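Long-range contact in CheC, inhibitor of MCP methylation / FliN fusion protein (Thermotoga maritima, PDB 4HYN), which probably acts as a CheY-P phosphatase of the CheC family within the flagellar rotor, helping to end the chemotaxis signal: residues Glu44-Gly56 and Phe144-Asn157. Numbering follows the deposited sequence.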
loop_
_atom_site.group_PDB
_atom_site.type_symbol
_atom_site.label_atom_id
_atom_site.label_comp_id
_atom_site.label_asym_id
_atom_site.label_seq_id
_atom_site.Cartn_x
_atom_site.Cartn_y
_atom_site.Cartn_z
ATOM N N GLU A 44 7.203 12.579 3.514
ATOM C CA GLU A 44 8.313 12.017 4.264
ATOM C C GLU A 44 7.972 12.223 5.731
ATOM O O GLU A 44 7.519 13.296 6.124
ATOM C CB GLU A 44 9.636 12.696 3.928
ATOM C CG GLU A 44 10.818 12.005 4.602
ATOM C CD GLU A 44 12.165 12.505 4.134
ATOM O OE1 GLU A 44 12.224 13.346 3.206
ATOM O OE2 GLU A 44 13.174 12.052 4.701
ATOM N N GLU A 45 8.220 11.202 6.543
ATOM C CA GLU A 45 7.866 11.263 7.950
ATOM C C GLU A 45 8.839 10.490 8.833
ATOM O O GLU A 45 9.372 9.464 8.423
ATOM C CB GLU A 45 6.470 10.644 8.105
ATOM C CG GLU A 45 5.758 10.925 9.406
ATOM C CD GLU A 45 5.105 12.291 9.420
ATOM O OE1 GLU A 45 3.967 12.401 8.921
ATOM O OE2 GLU A 45 5.726 13.251 9.923
ATOM N N LYS A 46 9.105 11.010 10.028
ATOM C CA LYS A 46 9.954 10.291 10.973
ATOM C C LYS A 46 9.099 9.103 11.429
ATOM O O LYS A 46 7.883 9.235 11.574
ATOM C CB LYS A 46 10.268 11.143 12.201
ATOM C CG LYS A 46 11.361 12.176 12.075
ATOM C CD LYS A 46 11.503 12.843 13.439
ATOM C CE LYS A 46 12.521 13.963 13.482
ATOM N NZ LYS A 46 12.529 14.606 14.844
HETATM N N MSE A 47 9.735 7.958 11.657
HETATM C CA MSE A 47 9.041 6.746 12.101
HETATM C C MSE A 47 8.199 6.953 13.366
HETATM O O MSE A 47 7.090 6.427 13.464
HETATM C CB MSE A 47 10.063 5.632 12.342
HETATM C CG MSE A 47 9.506 4.305 12.858
HETATM SE SE MSE A 47 8.460 3.265 11.582
HETATM C CE MSE A 47 6.855 3.068 12.633
ATOM N N LYS A 48 8.707 7.744 14.311
ATOM C CA LYS A 48 7.997 7.987 15.562
ATOM C C LYS A 48 6.676 8.723 15.406
ATOM O O LYS A 48 5.836 8.667 16.301
ATOM C CB LYS A 48 8.878 8.741 16.567
ATOM C CG LYS A 48 9.124 10.204 16.217
ATOM C CD LYS A 48 9.922 10.912 17.303
ATOM C CE LYS A 48 10.232 12.344 16.899
ATOM N NZ LYS A 48 11.149 13.027 17.866
ATOM N N ASN A 49 6.485 9.404 14.278
ATOM C CA ASN A 49 5.251 10.150 14.056
ATOM C C ASN A 49 4.216 9.462 13.179
ATOM O O ASN A 49 3.099 9.963 13.051
ATOM C CB ASN A 49 5.543 11.537 13.472
ATOM C CG ASN A 49 6.335 12.437 14.422
ATOM O OD1 ASN A 49 7.156 13.243 13.977
ATOM N ND2 ASN A 49 6.084 12.313 15.725
ATOM N N VAL A 50 4.558 8.318 12.590
ATOM C CA VAL A 50 3.617 7.627 11.704
ATOM C C VAL A 50 2.274 7.266 12.341
ATOM O O VAL A 50 1.218 7.583 11.782
ATOM C CB VAL A 50 4.245 6.372 11.070
ATOM C CG1 VAL A 50 3.204 5.602 10.270
ATOM C CG2 VAL A 50 5.386 6.772 10.167
ATOM N N LYS A 51 2.310 6.627 13.508
ATOM C CA LYS A 51 1.083 6.236 14.190
ATOM C C LYS A 51 0.107 7.398 14.398
ATOM O O LYS A 51 -1.108 7.230 14.238
ATOM C CB LYS A 51 1.388 5.571 15.536
ATOM C CG LYS A 51 0.161 4.969 16.193
ATOM C CD LYS A 51 0.409 4.617 17.645
ATOM C CE LYS A 51 -0.860 4.072 18.298
ATOM N NZ LYS A 51 -0.726 3.900 19.769
ATOM N N SER A 52 0.630 8.579 14.730
ATOM C CA SER A 52 -0.226 9.743 14.959
ATOM C C SER A 52 -0.917 10.256 13.691
ATOM O O SER A 52 -1.784 11.129 13.770
ATOM C CB SER A 52 0.558 10.875 15.627
ATOM O OG SER A 52 1.599 11.346 14.778
ATOM N N ASP A 53 -0.517 9.741 12.528
ATOM C CA ASP A 53 -1.121 10.145 11.261
ATOM C C ASP A 53 -2.465 9.471 11.032
ATOM O O ASP A 53 -3.274 9.954 10.242
ATOM C CB ASP A 53 -0.220 9.789 10.081
ATOM C CG ASP A 53 0.942 10.736 9.914
ATOM O OD1 ASP A 53 1.859 10.371 9.149
ATOM O OD2 ASP A 53 0.939 11.835 10.517
ATOM N N PHE A 54 -2.675 8.327 11.682
ATOM C CA PHE A 54 -3.917 7.574 11.543
ATOM C C PHE A 54 -4.674 7.532 12.861
ATOM O O PHE A 54 -4.075 7.595 13.926
ATOM C CB PHE A 54 -3.619 6.143 11.091
ATOM C CG PHE A 54 -2.725 6.060 9.886
ATOM C CD1 PHE A 54 -3.239 6.241 8.610
ATOM C CD2 PHE A 54 -1.364 5.812 10.032
ATOM C CE1 PHE A 54 -2.415 6.178 7.495
ATOM C CE2 PHE A 54 -0.523 5.745 8.913
ATOM C CZ PHE A 54 -1.053 5.930 7.645
ATOM N N SER A 55 -5.996 7.417 12.781
ATOM C CA SER A 55 -6.835 7.351 13.972
ATOM C C SER A 55 -7.872 6.247 13.803
ATOM O O SER A 55 -8.087 5.747 12.697
ATOM C CB SER A 55 -7.540 8.688 14.212
ATOM O OG SER A 55 -8.578 8.889 13.269
ATOM N N GLY A 56 -8.502 5.860 14.903
ATOM C CA GLY A 56 -9.507 4.814 14.845
ATOM C C GLY A 56 -8.936 3.426 14.623
ATOM O O GLY A 56 -7.728 3.246 14.512
ATOM N N PHE A 144 -5.487 2.309 16.332
ATOM C CA PHE A 144 -4.649 3.504 16.464
ATOM C C PHE A 144 -5.031 4.401 17.642
ATOM O O PHE A 144 -4.253 5.267 18.043
ATOM C CB PHE A 144 -4.630 4.297 15.153
ATOM C CG PHE A 144 -3.873 3.610 14.052
ATOM C CD1 PHE A 144 -4.501 2.689 13.226
ATOM C CD2 PHE A 144 -2.508 3.834 13.887
ATOM C CE1 PHE A 144 -3.779 1.993 12.256
ATOM C CE2 PHE A 144 -1.784 3.147 12.924
ATOM C CZ PHE A 144 -2.423 2.219 12.104
ATOM N N ASP A 145 -6.225 4.194 18.194
ATOM C CA ASP A 145 -6.673 4.969 19.349
ATOM C C ASP A 145 -6.214 4.340 20.677
ATOM O O ASP A 145 -6.407 4.917 21.747
ATOM C CB ASP A 145 -8.189 5.178 19.318
ATOM C CG ASP A 145 -8.615 6.201 18.273
ATOM O OD1 ASP A 145 -7.752 6.957 17.766
ATOM O OD2 ASP A 145 -9.820 6.260 17.956
ATOM N N ASP A 146 -5.606 3.156 20.594
ATOM C CA ASP A 146 -5.071 2.470 21.763
ATOM C C ASP A 146 -3.626 2.963 21.896
ATOM O O ASP A 146 -2.796 2.699 21.031
ATOM C CB ASP A 146 -5.093 0.954 21.548
ATOM C CG ASP A 146 -4.603 0.166 22.763
ATOM O OD1 ASP A 146 -3.822 0.696 23.587
ATOM O OD2 ASP A 146 -5.005 -1.008 22.893
ATOM N N PRO A 147 -3.308 3.672 22.991
ATOM C CA PRO A 147 -1.950 4.193 23.201
ATOM C C PRO A 147 -0.836 3.156 23.272
ATOM O O PRO A 147 0.328 3.488 23.058
ATOM C CB PRO A 147 -2.080 4.984 24.507
ATOM C CG PRO A 147 -3.212 4.323 25.201
ATOM C CD PRO A 147 -4.193 4.067 24.099
ATOM N N ASN A 148 -1.191 1.903 23.522
ATOM C CA ASN A 148 -0.197 0.841 23.633
ATOM C C ASN A 148 0.211 0.210 22.310
ATOM O O ASN A 148 1.236 -0.469 22.239
ATOM C CB ASN A 148 -0.702 -0.256 24.572
ATOM C CG ASN A 148 -1.057 0.273 25.944
ATOM O OD1 ASN A 148 -0.278 1.006 26.557
ATOM N ND2 ASN A 148 -2.247 -0.072 26.423
ATOM N N THR A 149 -0.605 0.390 21.275
ATOM C CA THR A 149 -0.289 -0.197 19.981
ATOM C C THR A 149 0.831 0.542 19.267
ATOM O O THR A 149 1.041 1.736 19.467
ATOM C CB THR A 149 -1.522 -0.269 19.061
ATOM O OG1 THR A 149 -2.060 1.044 18.869
ATOM C CG2 THR A 149 -2.584 -1.188 19.656
ATOM N N GLN A 150 1.584 -0.192 18.464
ATOM C CA GLN A 150 2.679 0.404 17.719
ATOM C C GLN A 150 2.539 0.103 16.227
ATOM O O GLN A 150 2.119 -0.990 15.835
ATOM C CB GLN A 150 4.023 -0.115 18.250
ATOM C CG GLN A 150 4.286 0.239 19.718
ATOM C CD GLN A 150 5.509 -0.465 20.303
ATOM O OE1 GLN A 150 5.609 -0.656 21.521
ATOM N NE2 GLN A 150 6.444 -0.859 19.434
ATOM N N PHE A 151 2.847 1.086 15.393
ATOM C CA PHE A 151 2.787 0.875 13.956
ATOM C C PHE A 151 3.881 -0.162 13.598
ATOM O O PHE A 151 4.944 -0.199 14.241
ATOM C CB PHE A 151 3.047 2.205 13.234
ATOM C CG PHE A 151 2.639 2.203 11.794
ATOM C CD1 PHE A 151 3.538 1.835 10.800
ATOM C CD2 PHE A 151 1.348 2.558 11.427
ATOM C CE1 PHE A 151 3.154 1.818 9.459
ATOM C CE2 PHE A 151 0.958 2.544 10.097
ATOM C CZ PHE A 151 1.866 2.173 9.112
ATOM N N PRO A 152 3.608 -1.064 12.628
ATOM C CA PRO A 152 4.599 -2.075 12.230
ATOM C C PRO A 152 5.982 -1.436 11.999
ATOM O O PRO A 152 6.086 -0.319 11.481
ATOM C CB PRO A 152 4.002 -2.634 10.947
ATOM C CG PRO A 152 2.543 -2.615 11.241
ATOM C CD PRO A 152 2.357 -1.239 11.860
ATOM N N PRO A 153 7.060 -2.140 12.382
ATOM C CA PRO A 153 8.425 -1.618 12.219
ATOM C C PRO A 153 8.972 -1.477 10.785
ATOM O O PRO A 153 9.872 -2.211 10.359
ATOM C CB PRO A 153 9.254 -2.580 13.070
ATOM C CG PRO A 153 8.549 -3.914 12.815
ATOM C CD PRO A 153 7.068 -3.530 12.883
ATOM N N VAL A 154 8.435 -0.513 10.050
ATOM C CA VAL A 154 8.892 -0.240 8.692
ATOM C C VAL A 154 10.372 0.174 8.778
ATOM O O VAL A 154 11.181 -0.115 7.902
ATOM C CB VAL A 154 8.048 0.886 8.073
ATOM C CG1 VAL A 154 8.535 1.214 6.678
ATOM C CG2 VAL A 154 6.583 0.460 8.039
ATOM N N THR A 155 10.708 0.811 9.890
ATOM C CA THR A 155 12.054 1.256 10.203
ATOM C C THR A 155 12.320 0.686 11.604
ATOM O O THR A 155 11.375 0.315 12.308
ATOM C CB THR A 155 12.106 2.799 10.218
ATOM O OG1 THR A 155 12.607 3.279 8.965
ATOM C CG2 THR A 155 12.968 3.311 11.340
ATOM N N ASP A 156 13.586 0.584 11.996
ATOM C CA ASP A 156 13.942 0.053 13.315
ATOM C C ASP A 156 14.354 1.114 14.351
ATOM O O ASP A 156 14.846 0.775 15.423
ATOM C CB ASP A 156 15.049 -1.003 13.178
ATOM C CG ASP A 156 16.387 -0.415 12.706
ATOM O OD1 ASP A 156 16.400 0.653 12.043
ATOM O OD2 ASP A 156 17.435 -1.036 12.997
ATOM N N ASN A 157 14.179 2.389 14.024
ATOM C CA ASN A 157 14.535 3.479 14.931
ATOM C C ASN A 157 13.556 4.634 14.732
ATOM O O ASN A 157 13.295 5.042 13.604
ATOM C CB ASN A 157 15.962 3.964 14.653
ATOM C CG ASN A 157 16.486 4.899 15.731
ATOM O OD1 ASN A 157 17.227 4.476 16.620
ATOM N ND2 ASN A 157 16.104 6.171 15.660
#
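Lys51 drives its ammonium group into a type I beta turn, Asp146 to Thr149, and bonds carbonyls at both ends: NZ lies 2.7 Å from Asp146 O and 2.8 Å from Thr149 O. Segment 44-56 begins in the last residues of strand 35-46 and then leads, through irregular helical turns at 47-53, to strand 57-66; 144-157 is the loop between strands 133-143 and 161-171 of the CheC-like fold. Lys51 runs past the Phe144 ring, its CG touching CD2, because chi1 (-172°) turns CG away from the backbone N and the rest of the chain is extended. Asp146 O is gripped from opposite faces, by Lys51 NZ and by the turn's own Thr149 N, while Asp146 OD1 accepts from Asn148 N in an Asx turn. Were Lys51 replaced by an alanine, the Asp146 and Thr149 carbonyls would probably lose their shared cationic donor, and Phe144 CD2 its contact with CG.

Beside this polar site, Phe54, Phe144 and Phe151 form an aromatic cluster, extended by Val74 and Val76 of strand 71-78. Phe54 CB lies 3.8 Å from the centroid of the Phe144 ring, over its face, a CH-pi contact, and the two rings are inclined at 51°. The Phe54 and Phe151 planes are nearly parallel but slid apart, meeting CE2 to CE2. Val50 CG1 sits squarely over Phe151, 3.5 Å from the centroid. Farther along, the bent selenomethionine Met47 brings CE to Phe151 CB and lays SE against Thr155. At the other end one backbone bond, Phe144 N to Gly56 O, is joined by a backbone-to-side-chain bond, in which Gly56 N meets Asp145 OD1 from above the carboxylate plane at 3.2 Å, with a nearly straight N-H...O angle of 172°.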